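Local coordinates for synaptonemal complex protein 2 (Mus musculus, PDB 5IWZ) that forms a major component of the axial and lateral elements of synaptonemal complexes in meiotic prophase and is required for chromosome synapsis and for SYCP3 insertion, at residues L61-I66 with N109-I113; M103-F107 with L132-L136. One frame throughout, in Å; residues are numbered along the deposited sequence.

Interaction 1 (L61-I66 with N109-I113); sequences LNKKDI and NSKEI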
loop_
_atom_site.group_PDB
_atom_site.type_symbol
_atom_site.label_atom_id
_atom_site.label_comp_id
_atom_site.label_asym_id
_atom_site.label_seq_id
_atom_site.Cartn_x
_atom_site.Cartn_y
_atom_site.Cartn_z
ATOM N N LEU A 61 7.874 -0.284 -20.238
ATOM C CA LEU A 61 6.458 -0.424 -19.890
ATOM C C LEU A 61 5.658 -0.980 -21.065
ATOM O O LEU A 61 4.872 -1.919 -20.901
ATOM C CB LEU A 61 5.887 0.925 -19.429
ATOM C CG LEU A 61 6.412 1.372 -18.051
ATOM C CD1 LEU A 61 5.975 2.787 -17.691
ATOM C CD2 LEU A 61 5.930 0.374 -16.991
ATOM N N ASN A 62 5.864 -0.416 -22.272
ATOM C CA ASN A 62 5.184 -0.908 -23.471
ATOM C C ASN A 62 5.471 -2.386 -23.729
ATOM O O ASN A 62 4.600 -3.116 -24.224
ATOM C CB ASN A 62 5.599 -0.079 -24.692
ATOM C CG ASN A 62 4.841 1.238 -24.782
ATOM O OD1 ASN A 62 3.808 1.411 -24.137
ATOM N ND2 ASN A 62 5.345 2.171 -25.593
ATOM N N LYS A 63 6.672 -2.846 -23.390
ATOM C CA LYS A 63 7.014 -4.254 -23.530
ATOM C C LYS A 63 6.517 -5.112 -22.376
ATOM O O LYS A 63 6.623 -6.336 -22.458
ATOM C CB LYS A 63 8.531 -4.406 -23.663
ATOM C CG LYS A 63 9.070 -4.017 -25.053
ATOM C CD LYS A 63 10.426 -3.292 -24.981
ATOM C CE LYS A 63 11.525 -4.228 -24.517
ATOM N NZ LYS A 63 12.938 -3.729 -24.668
ATOM N N LYS A 64 5.982 -4.506 -21.313
ATOM C CA LYS A 64 5.587 -5.236 -20.111
ATOM C C LYS A 64 6.780 -5.898 -19.427
ATOM O O LYS A 64 6.631 -6.937 -18.777
ATOM C CB LYS A 64 4.498 -6.280 -20.407
ATOM C CG LYS A 64 3.067 -5.768 -20.234
ATOM C CD LYS A 64 2.498 -5.253 -21.547
ATOM C CE LYS A 64 1.117 -4.623 -21.356
ATOM N NZ LYS A 64 0.153 -5.516 -20.654
ATOM N N ASP A 65 7.972 -5.310 -19.555
ATOM C CA ASP A 65 9.151 -5.799 -18.831
ATOM C C ASP A 65 9.115 -5.210 -17.418
ATOM O O ASP A 65 9.809 -4.246 -17.084
ATOM C CB ASP A 65 10.441 -5.434 -19.564
ATOM C CG ASP A 65 10.599 -6.167 -20.910
ATOM O OD1 ASP A 65 9.971 -7.227 -21.096
ATOM O OD2 ASP A 65 11.360 -5.680 -21.782
ATOM N N ILE A 66 8.303 -5.837 -16.565
ATOM C CA ILE A 66 7.978 -5.266 -15.252
ATOM C C ILE A 66 9.230 -5.078 -14.405
ATOM O O ILE A 66 9.494 -3.976 -13.894
ATOM C CB ILE A 66 6.956 -6.150 -14.525
ATOM C CG1 ILE A 66 5.737 -6.336 -15.414
ATOM C CG2 ILE A 66 6.548 -5.488 -13.220
ATOM C CD1 ILE A 66 5.225 -5.029 -15.954
ATOM N N ASN A 109 1.038 5.169 -18.033
ATOM C CA ASN A 109 1.472 4.068 -18.890
ATOM C C ASN A 109 1.613 2.746 -18.142
ATOM O O ASN A 109 1.898 1.728 -18.777
ATOM C CB ASN A 109 2.801 4.417 -19.556
ATOM C CG ASN A 109 2.663 5.553 -20.566
ATOM O OD1 ASN A 109 1.568 5.825 -21.062
ATOM N ND2 ASN A 109 3.769 6.222 -20.865
ATOM N N SER A 110 1.456 2.744 -16.824
ATOM C CA SER A 110 1.433 1.523 -16.033
ATOM C C SER A 110 0.022 1.014 -15.798
ATOM O O SER A 110 -0.145 -0.057 -15.205
ATOM C CB SER A 110 2.106 1.751 -14.672
ATOM O OG SER A 110 3.458 2.152 -14.830
ATOM N N LYS A 111 -0.993 1.753 -16.244
ATOM C CA LYS A 111 -2.351 1.423 -15.832
ATOM C C LYS A 111 -2.836 0.144 -16.495
ATOM O O LYS A 111 -3.505 -0.674 -15.851
ATOM C CB LYS A 111 -3.285 2.596 -16.114
ATOM C CG LYS A 111 -3.031 3.789 -15.159
ATOM C CD LYS A 111 -3.873 5.030 -15.499
ATOM C CE LYS A 111 -4.103 5.877 -14.251
ATOM N NZ LYS A 111 -4.526 7.272 -14.581
ATOM N N GLU A 112 -2.481 -0.065 -17.766
ATOM C CA GLU A 112 -2.822 -1.317 -18.435
ATOM C C GLU A 112 -2.217 -2.514 -17.706
ATOM O O GLU A 112 -2.868 -3.552 -17.545
ATOM C CB GLU A 112 -2.355 -1.266 -19.892
ATOM C CG GLU A 112 -2.720 -2.489 -20.710
ATOM C CD GLU A 112 -2.355 -2.355 -22.189
ATOM O OE1 GLU A 112 -2.683 -1.310 -22.794
ATOM O OE2 GLU A 112 -1.743 -3.297 -22.742
ATOM N N ILE A 113 -0.975 -2.376 -17.244
ATOM C CA ILE A 113 -0.324 -3.429 -16.474
ATOM C C ILE A 113 -1.024 -3.621 -15.133
ATOM O O ILE A 113 -1.284 -4.752 -14.702
ATOM C CB ILE A 113 1.165 -3.087 -16.279
ATOM C CG1 ILE A 113 1.945 -3.282 -17.588
ATOM C CG2 ILE A 113 1.756 -3.895 -15.142
ATOM C CD1 ILE A 113 3.287 -2.561 -17.619
#
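The carboxylate of Glu112 is met at OE2 by the bent arm of Lys64. Its CE is the nearer atom, 3.4 Å from OE2, while NZ stands 3.6 Å from that same oxygen in a salt bridge; both are on one side of the carboxylate plane, CE well off it, NZ only tilted. Glu112 is extended, with CG anti to the backbone N, and the two chains cross nearly at right angles. Both residues are exposed, so the ion pair covers the outer rim of the contact and probably adds only modestly to its stability.

Beneath it lies the apolar part. Ile113 carries most of it. With CG1 placed beside the backbone N (chi1 -73°) and chi2 extended, its CD1 is pushed into the end of the other segment: it meets Ile66 CD1 tip to tip at 3.6 Å, and it comes within 3.7 Å of Leu61 O. Alongside, Lys64 CG slides past Ile113 CG1 at 3.8 Å, the aliphatic start of the lysine serving as a lid. Leu61 spreads its two methyls over the start of the opposite segment, CD2 lying 3.7 Å from Ser110 OG and CD1 lying 4.0 Å from Asn109 CB. That buried hydroxyl is satisfied by a hydrogen bond to Trp106 O, one turn back. Helix 123-141 closes the floor, with Val125 against Ile113, and Ala124 and Met128 against Ile66.

Leu61 O is also taken up by Lys64 N, at 2.8 Å, as helix 49-63 stops. Lys64 has positive phi, and the chain turns at once into helix 66-79. This is a Schellman motif ending helix 49-63 just before helix 66-79, packed against the turn into helix 111-115, as suits the stacked helices of an armadillo-repeat-like domain.

Interaction 2 (M103-F107 with L132-L136); sequences MVSWF and LFDLL
Met103 and Leu132 press together most closely, CE to CD1 at 3.4 Å, tighter than ordinary carbon contact, as the two chains slide past each other in opposite directions. The sulfur SD sits 3.8 Å from Leu135 CG, so the methionine end spans two leucines one turn apart. Leu132 has CG anti to its own backbone N (chi1 -176°), which opens its fork toward the other helix: CD1 takes Met103 and also nears the edge of the Trp106 ring, while CD2 reaches the edge of Phe107, 3.9 Å from CD1 of that ring. Further along, Phe107 CE1 lies 4.2 Å from Phe133 CZ.

With Met103 cut back to an alanine, a gap is likely to open between helix 99-108 and the two leucines, and Leu132 CD1 to lose its closest neighbour across the contact.

The short axes of 103-107 and 132-136 run nearly antiparallel, at 165°, and come no closer than 11.4 Å. Outside, Leu73 backs Leu132 and Leu135, Ala175 packs on Phe133, and Trp106 NE1 gives a hydrogen bond to Asp54 OD2. No hydrogen bond crosses: the buried join is held by shape and apolar packing, with the indole N-H satisfied from helix 49-63.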
loop_
_atom_site.group_PDB
_atom_site.type_symbol
_atom_site.label_atom_id
_atom_site.label_comp_id
_atom_site.label_asym_id
_atom_site.label_seq_id
_atom_site.Cartn_x
_atom_site.Cartn_y
_atom_site.Cartn_z
ATOM N N MET A 103 6.761 11.368 -14.413
ATOM C CA MET A 103 6.325 10.287 -13.528
ATOM C C MET A 103 4.816 10.075 -13.589
ATOM O O MET A 103 4.357 8.936 -13.454
ATOM C CB MET A 103 6.778 10.563 -12.103
ATOM C CG MET A 103 8.279 10.695 -12.068
ATOM S SD MET A 103 9.038 9.956 -10.632
ATOM C CE MET A 103 8.026 8.513 -10.376
ATOM N N VAL A 104 4.033 11.144 -13.798
ATOM C CA VAL A 104 2.597 10.974 -14.037
ATOM C C VAL A 104 2.375 10.128 -15.282
ATOM O O VAL A 104 1.576 9.174 -15.289
ATOM C CB VAL A 104 1.906 12.344 -14.157
ATOM C CG1 VAL A 104 0.466 12.191 -14.685
ATOM C CG2 VAL A 104 1.918 13.043 -12.810
ATOM N N SER A 105 3.105 10.454 -16.344
ATOM C CA SER A 105 3.050 9.680 -17.575
ATOM C C SER A 105 3.443 8.220 -17.350
ATOM O O SER A 105 2.779 7.310 -17.861
ATOM C CB SER A 105 3.958 10.330 -18.614
ATOM O OG SER A 105 4.178 9.448 -19.685
ATOM N N TRP A 106 4.516 7.964 -16.591
ATOM C CA TRP A 106 4.906 6.573 -16.368
ATOM C C TRP A 106 3.818 5.832 -15.605
ATOM O O TRP A 106 3.504 4.673 -15.913
ATOM C CB TRP A 106 6.242 6.489 -15.621
ATOM C CG TRP A 106 7.372 7.216 -16.307
ATOM C CD1 TRP A 106 7.439 7.589 -17.632
ATOM C CD2 TRP A 106 8.569 7.708 -15.690
ATOM N NE1 TRP A 106 8.620 8.270 -17.871
ATOM C CE2 TRP A 106 9.327 8.356 -16.696
ATOM C CE3 TRP A 106 9.080 7.660 -14.385
ATOM C CZ2 TRP A 106 10.560 8.937 -16.436
ATOM C CZ3 TRP A 106 10.313 8.249 -14.128
ATOM C CH2 TRP A 106 11.037 8.872 -15.149
ATOM N N PHE A 107 3.218 6.500 -14.616
ATOM C CA PHE A 107 2.112 5.904 -13.871
ATOM C C PHE A 107 0.907 5.656 -14.771
ATOM O O PHE A 107 0.267 4.603 -14.681
ATOM C CB PHE A 107 1.728 6.824 -12.706
ATOM C CG PHE A 107 0.581 6.323 -11.909
ATOM C CD1 PHE A 107 0.739 5.259 -11.038
ATOM C CD2 PHE A 107 -0.664 6.915 -12.025
ATOM C CE1 PHE A 107 -0.335 4.789 -10.288
ATOM C CE2 PHE A 107 -1.728 6.460 -11.286
ATOM C CZ PHE A 107 -1.565 5.394 -10.411
ATOM N N LEU A 132 8.082 2.836 -7.923
ATOM C CA LEU A 132 7.674 4.123 -8.486
ATOM C C LEU A 132 7.330 5.121 -7.378
ATOM O O LEU A 132 7.793 6.270 -7.392
ATOM C CB LEU A 132 6.490 3.914 -9.427
ATOM C CG LEU A 132 5.972 5.142 -10.183
ATOM C CD1 LEU A 132 6.885 5.494 -11.327
ATOM C CD2 LEU A 132 4.589 4.885 -10.708
ATOM N N PHE A 133 6.518 4.695 -6.401
ATOM C CA PHE A 133 6.152 5.611 -5.323
ATOM C C PHE A 133 7.352 5.964 -4.459
ATOM O O PHE A 133 7.465 7.116 -4.025
ATOM C CB PHE A 133 5.025 5.014 -4.485
ATOM C CG PHE A 133 3.677 5.117 -5.139
ATOM C CD1 PHE A 133 3.202 6.341 -5.587
ATOM C CD2 PHE A 133 2.883 3.990 -5.314
ATOM C CE1 PHE A 133 1.964 6.444 -6.207
ATOM C CE2 PHE A 133 1.640 4.089 -5.930
ATOM C CZ PHE A 133 1.182 5.317 -6.378
ATOM N N ASP A 134 8.284 5.012 -4.251
ATOM C CA ASP A 134 9.518 5.315 -3.525
ATOM C C ASP A 134 10.278 6.455 -4.188
ATOM O O ASP A 134 10.786 7.362 -3.515
ATOM C CB ASP A 134 10.419 4.078 -3.442
ATOM C CG ASP A 134 9.922 3.038 -2.439
ATOM O OD1 ASP A 134 9.134 3.381 -1.536
ATOM O OD2 ASP A 134 10.336 1.862 -2.551
ATOM N N LEU A 135 10.392 6.413 -5.516
ATOM C CA LEU A 135 11.009 7.517 -6.230
ATOM C C LEU A 135 10.178 8.791 -6.083
ATOM O O LEU A 135 10.729 9.879 -5.902
ATOM C CB LEU A 135 11.199 7.137 -7.699
ATOM C CG LEU A 135 11.788 8.171 -8.654
ATOM C CD1 LEU A 135 13.043 8.852 -8.083
ATOM C CD2 LEU A 135 12.084 7.519 -10.037
ATOM N N LEU A 136 8.846 8.675 -6.148
ATOM C CA LEU A 136 7.995 9.837 -5.902
ATOM C C LEU A 136 8.290 10.472 -4.540
ATOM O O LEU A 136 8.312 11.699 -4.409
ATOM C CB LEU A 136 6.524 9.429 -5.974
ATOM C CG LEU A 136 5.523 10.012 -6.977
ATOM C CD1 LEU A 136 4.159 10.101 -6.300
ATOM C CD2 LEU A 136 5.947 11.353 -7.568
#

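The two contacts lie about 13 Å apart, centre to centre, within the armadillo-repeat-like domain. Their segments alternate along the chain: 61-66, 103-107, 109-113, then 132-136. Helix 99-108 is followed, after a two-residue turn, by helix 111-115, so interaction 2 uses the end of one helix and interaction 1 the turn and helix that follow. The contacts touch where Leu61 CD1 packs 3.6 Å from Trp106 O. Helix 123-141 serves both, as partner in interaction 2 and as floor under interaction 1. Together they tie helices 49-63, 66-79, 99-108, 111-115 and 123-141 into one packed group of helices, buried in interaction 2 and reaching the surface in interaction 1.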